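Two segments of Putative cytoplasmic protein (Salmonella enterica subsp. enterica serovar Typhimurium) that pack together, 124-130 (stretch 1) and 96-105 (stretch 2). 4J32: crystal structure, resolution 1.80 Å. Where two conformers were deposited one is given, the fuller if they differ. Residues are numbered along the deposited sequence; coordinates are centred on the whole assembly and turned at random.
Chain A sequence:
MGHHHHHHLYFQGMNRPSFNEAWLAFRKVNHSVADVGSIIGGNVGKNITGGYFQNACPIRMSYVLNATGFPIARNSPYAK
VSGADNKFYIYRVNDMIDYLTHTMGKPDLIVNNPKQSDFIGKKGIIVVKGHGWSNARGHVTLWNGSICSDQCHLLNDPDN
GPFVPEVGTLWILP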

ATOM      1  N   GLY A 124      29.924  17.792 -22.820  1.00 20.31           N
ATOM      2  CA  GLY A 124      29.155  16.876 -23.662  1.00 20.50           C
ATOM      3  C   GLY A 124      28.153  16.059 -22.885  1.00 20.04           C
ATOM      4  O   GLY A 124      27.553  16.559 -21.945  1.00 20.72           O
ATOM      5  N   ILE A 125      27.956  14.808 -23.289  1.00 19.50           N
ATOM      6  CA  ILE A 125      26.964  13.968 -22.640  1.00 18.82           C
ATOM      7  C   ILE A 125      27.674  13.141 -21.563  1.00 18.81           C
ATOM      8  O   ILE A 125      28.668  12.465 -21.856  1.00 19.63           O
ATOM      9  CB  ILE A 125      26.290  13.024 -23.664  1.00 18.92           C
ATOM     10  CG1 ILE A 125      25.559  13.830 -24.755  1.00 18.75           C
ATOM     11  CG2 ILE A 125      25.347  12.039 -22.945  1.00 18.72           C
ATOM     12  CD1 ILE A 125      25.132  12.977 -25.948  1.00 19.49           C
ATOM     13  N   ILE A 126      27.166  13.197 -20.334  1.00 18.99           N
ATOM     14  CA  ILE A 126      27.763  12.467 -19.221  1.00 20.20           C
ATOM     15  C   ILE A 126      26.827  11.368 -18.692  1.00 19.61           C
ATOM     16  O   ILE A 126      25.616  11.571 -18.544  1.00 17.48           O
ATOM     17  CB  ILE A 126      28.228  13.424 -18.075  1.00 21.36           C
ATOM     18  CG1 ILE A 126      29.106  12.683 -17.050  1.00 25.54           C
ATOM     19  CG2 ILE A 126      27.036  14.126 -17.397  1.00 21.69           C
ATOM     20  CD1 ILE A 126      30.084  13.597 -16.349  1.00 31.47           C
ATOM     21  N   VAL A 127      27.403  10.201 -18.427  1.00 19.39           N
ATOM     22  CA  VAL A 127      26.697   9.121 -17.764  1.00 20.63           C
ATOM     23  C   VAL A 127      27.433   8.823 -16.480  1.00 21.36           C
ATOM     24  O   VAL A 127      28.661   8.728 -16.480  1.00 20.80           O
ATOM     25  CB  VAL A 127      26.654   7.824 -18.645  1.00 20.47           C
ATOM     26  CG1 VAL A 127      26.129   6.610 -17.844  1.00 21.25           C
ATOM     27  CG2 VAL A 127      25.785   8.064 -19.886  1.00 21.68           C
ATOM     28  N   VAL A 128      26.688   8.711 -15.375  1.00 21.64           N
ATOM     29  CA  VAL A 128      27.253   8.229 -14.125  0.50 23.07           C
ATOM     30  C   VAL A 128      26.449   7.008 -13.676  1.00 23.67           C
ATOM     31  O   VAL A 128      25.215   7.061 -13.623  1.00 23.92           O
ATOM     32  CB  VAL A 128      27.252   9.336 -13.038  0.50 23.72           C
ATOM     33  CG1 VAL A 128      27.971   8.875 -11.789  0.50 23.91           C
ATOM     34  CG2 VAL A 128      27.877  10.641 -13.576  0.50 24.27           C
ATOM     35  N   LYS A 129      27.139   5.910 -13.407  1.00 24.61           N
ATOM     36  CA  LYS A 129      26.507   4.737 -12.823  1.00 25.00           C
ATOM     37  C   LYS A 129      27.030   4.621 -11.402  1.00 26.16           C
ATOM     38  O   LYS A 129      28.210   4.894 -11.126  1.00 25.55           O
ATOM     39  CB  LYS A 129      26.831   3.470 -13.610  1.00 26.83           C
ATOM     40  CG  LYS A 129      26.187   3.404 -15.012  1.00 28.73           C
ATOM     41  CD  LYS A 129      26.746   2.178 -15.750  1.00 35.13           C
ATOM     42  CE  LYS A 129      26.176   2.010 -17.171  1.00 35.74           C
ATOM     43  NZ  LYS A 129      27.243   1.489 -18.142  1.00 36.82           N
ATOM     44  N   GLY A 130      26.162   4.214 -10.487  1.00 25.28           N
ATOM     45  CA  GLY A 130      26.598   4.034  -9.115  1.00 27.07           C
ATOM     46  C   GLY A 130      25.524   3.382  -8.273  1.00 27.60           C
ATOM     47  O   GLY A 130      24.461   2.987  -8.789  1.00 27.90           O
TER
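Stretch 2 96-105: MIDYLTHTMG

Stretch 2 begins as a helix that lies across strand 124-130 and ends in loop. From M96 the phi/psi pairs are helical, and backbone hydrogen bonds such as L100 N to M96 O (3.0 Å) and M104 N to L100 O (2.8 Å) hold the turns; G105, with phi 83°, leaves that conformation. The axes approach to 10.2 Å and their N-to-C directions differ by 128° (signed crossing angle -128°), so the helix runs obliquely against the strand's direction. Register agrees: V127 CA is 7.1 Å from I97 CA, and I125 CA 9.1 Å from L100 CA.

Strand alternation decides which side chains meet stretch 2. CA-to-CB bonds of I125, V127 and K129 point toward it, those of I126 and V128 away. Stretch 2 answers with I97 and L100 from the helix and M104 from the loop beyond it. L100 CD1 is the bump in the notch between two methyls, 4.0 Å from I125 CG2 and 4.5 Å from V127 CG2. I97 lies against V127 and the aliphatic part of K129, with CD1 3.8 Å from V127 CG1 and CG2 3.5 Å from K129 CE; both branches are near both residues. Past L100, M104 CE closes on I125 CD1 at 3.6 Å. No hydrogen bond crosses; the 288 Å² buried between the stretches rests on this fit.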

ATOM      1  N   MET A  96      18.638   4.289 -22.138  1.00 18.21           N
ATOM      2  CA  MET A  96      19.278   5.482 -22.690  0.50 17.82           C
ATOM      3  C   MET A  96      20.784   5.330 -22.634  1.00 18.53           C
ATOM      4  O   MET A  96      21.491   5.655 -23.606  1.00 18.49           O
ATOM      5  CB  MET A  96      18.851   6.760 -21.956  0.50 17.05           C
ATOM      6  CG  MET A  96      19.625   8.021 -22.426  0.50 15.78           C
ATOM      7  SD  MET A  96      19.601   8.346 -24.216  0.50 14.50           S
ATOM      8  CE  MET A  96      17.863   8.624 -24.563  0.50 16.03           C
ATOM      9  N   ILE A  97      21.279   4.810 -21.513  1.00 18.62           N
ATOM     10  CA  ILE A  97      22.716   4.542 -21.374  1.00 19.49           C
ATOM     11  C   ILE A  97      23.201   3.588 -22.471  1.00 20.41           C
ATOM     12  O   ILE A  97      24.212   3.869 -23.153  1.00 21.23           O
ATOM     13  CB  ILE A  97      23.056   4.006 -19.960  1.00 19.96           C
ATOM     14  CG1 ILE A  97      22.815   5.119 -18.937  1.00 19.94           C
ATOM     15  CG2 ILE A  97      24.545   3.571 -19.903  1.00 19.55           C
ATOM     16  CD1 ILE A  97      22.925   4.675 -17.457  1.00 22.17           C
ATOM     17  N   ASP A  98      22.484   2.486 -22.665  1.00 20.00           N
ATOM     18  CA  ASP A  98      22.881   1.487 -23.658  0.50 21.98           C
ATOM     19  C   ASP A  98      22.789   2.050 -25.071  1.00 21.82           C
ATOM     20  O   ASP A  98      23.646   1.765 -25.921  1.00 21.82           O
ATOM     21  CB  ASP A  98      22.032   0.228 -23.533  0.50 23.23           C
ATOM     22  CG  ASP A  98      22.407  -0.615 -22.331  0.50 24.53           C
ATOM     23  OD1 ASP A  98      23.590  -0.605 -21.903  0.50 28.52           O
ATOM     24  OD2 ASP A  98      21.508  -1.306 -21.817  0.50 26.95           O
ATOM     25  N   TYR A  99      21.753   2.865 -25.313  1.00 20.61           N
ATOM     26  CA  TYR A  99      21.564   3.523 -26.615  1.00 21.10           C
ATOM     27  C   TYR A  99      22.779   4.370 -26.979  1.00 21.89           C
ATOM     28  O   TYR A  99      23.325   4.272 -28.097  1.00 21.73           O
ATOM     29  CB  TYR A  99      20.287   4.397 -26.621  1.00 20.29           C
ATOM     30  CG  TYR A  99      20.084   5.133 -27.943  1.00 20.78           C
ATOM     31  CD1 TYR A  99      19.365   4.545 -28.997  1.00 22.65           C
ATOM     32  CD2 TYR A  99      20.639   6.411 -28.152  1.00 21.06           C
ATOM     33  CE1 TYR A  99      19.183   5.236 -30.237  1.00 22.72           C
ATOM     34  CE2 TYR A  99      20.476   7.090 -29.380  1.00 21.23           C
ATOM     35  CZ  TYR A  99      19.742   6.502 -30.401  1.00 22.23           C
ATOM     36  OH  TYR A  99      19.606   7.178 -31.586  1.00 24.95           O
ATOM     37  N   LEU A 100      23.216   5.195 -26.032  1.00 21.58           N
ATOM     38  CA  LEU A 100      24.387   6.051 -26.268  1.00 21.66           C
ATOM     39  C   LEU A 100      25.672   5.234 -26.497  1.00 23.22           C
ATOM     40  O   LEU A 100      26.441   5.557 -27.387  1.00 23.41           O
ATOM     41  CB  LEU A 100      24.557   7.066 -25.129  1.00 21.30           C
ATOM     42  CG  LEU A 100      23.381   8.056 -25.006  1.00 21.33           C
ATOM     43  CD1 LEU A 100      23.371   8.638 -23.615  1.00 23.17           C
ATOM     44  CD2 LEU A 100      23.427   9.138 -26.062  1.00 22.42           C
ATOM     45  N   THR A 101      25.849   4.157 -25.736  1.00 23.90           N
ATOM     46  CA  THR A 101      27.012   3.268 -25.878  1.00 26.45           C
ATOM     47  C   THR A 101      27.078   2.743 -27.310  1.00 27.26           C
ATOM     48  O   THR A 101      28.166   2.607 -27.877  1.00 28.89           O
ATOM     49  CB  THR A 101      26.937   2.094 -24.869  1.00 26.76           C
ATOM     50  OG1 THR A 101      26.898   2.618 -23.529  1.00 28.29           O
ATOM     51  CG2 THR A 101      28.132   1.174 -25.013  1.00 29.93           C
ATOM     52  N   HIS A 102      25.912   2.490 -27.910  1.00 26.98           N
ATOM     53  CA  HIS A 102      25.872   1.858 -29.225  1.00 30.09           C
ATOM     54  C   HIS A 102      25.792   2.826 -30.399  1.00 30.63           C
ATOM     55  O   HIS A 102      25.936   2.407 -31.543  1.00 32.44           O
ATOM     56  CB  HIS A 102      24.764   0.807 -29.288  1.00 30.46           C
ATOM     57  CG  HIS A 102      25.094  -0.434 -28.525  1.00 33.77           C
ATOM     58  ND1 HIS A 102      24.763  -0.604 -27.199  1.00 34.78           N
ATOM     59  CD2 HIS A 102      25.775  -1.546 -28.888  1.00 37.49           C
ATOM     60  CE1 HIS A 102      25.200  -1.780 -26.784  1.00 34.95           C
ATOM     61  NE2 HIS A 102      25.823  -2.368 -27.787  1.00 38.90           N
ATOM     62  N   THR A 103      25.592   4.110 -30.120  1.00 29.59           N
ATOM     63  CA  THR A 103      25.445   5.112 -31.177  1.00 30.75           C
ATOM     64  C   THR A 103      26.502   6.219 -31.144  1.00 30.40           C
ATOM     65  O   THR A 103      26.760   6.854 -32.176  1.00 30.73           O
ATOM     66  CB  THR A 103      24.023   5.780 -31.159  1.00 30.24           C
ATOM     67  OG1 THR A 103      23.868   6.523 -29.947  1.00 30.45           O
ATOM     68  CG2 THR A 103      22.916   4.728 -31.238  1.00 30.51           C
ATOM     69  N   MET A 104      27.097   6.474 -29.977  1.00 29.41           N
ATOM     70  CA  MET A 104      27.975   7.653 -29.799  1.00 29.73           C
ATOM     71  C   MET A 104      29.457   7.446 -30.127  1.00 31.25           C
ATOM     72  O   MET A 104      30.241   8.409 -30.124  1.00 31.34           O
ATOM     73  CB  MET A 104      27.868   8.191 -28.372  1.00 28.96           C
ATOM     74  CG  MET A 104      26.565   8.915 -28.056  1.00 30.43           C
ATOM     75  SD  MET A 104      26.457  10.482 -28.894  1.00 34.61           S
ATOM     76  CE  MET A 104      27.697  11.438 -28.035  1.00 36.53           C
ATOM     77  N   GLY A 105      29.853   6.210 -30.388  1.00 31.35           N
ATOM     78  CA  GLY A 105      31.247   5.935 -30.672  1.00 33.64           C
ATOM     79  C   GLY A 105      32.008   5.785 -29.370  1.00 33.42           C
ATOM     80  O   GLY A 105      31.406   5.610 -28.291  1.00 32.12           O
TER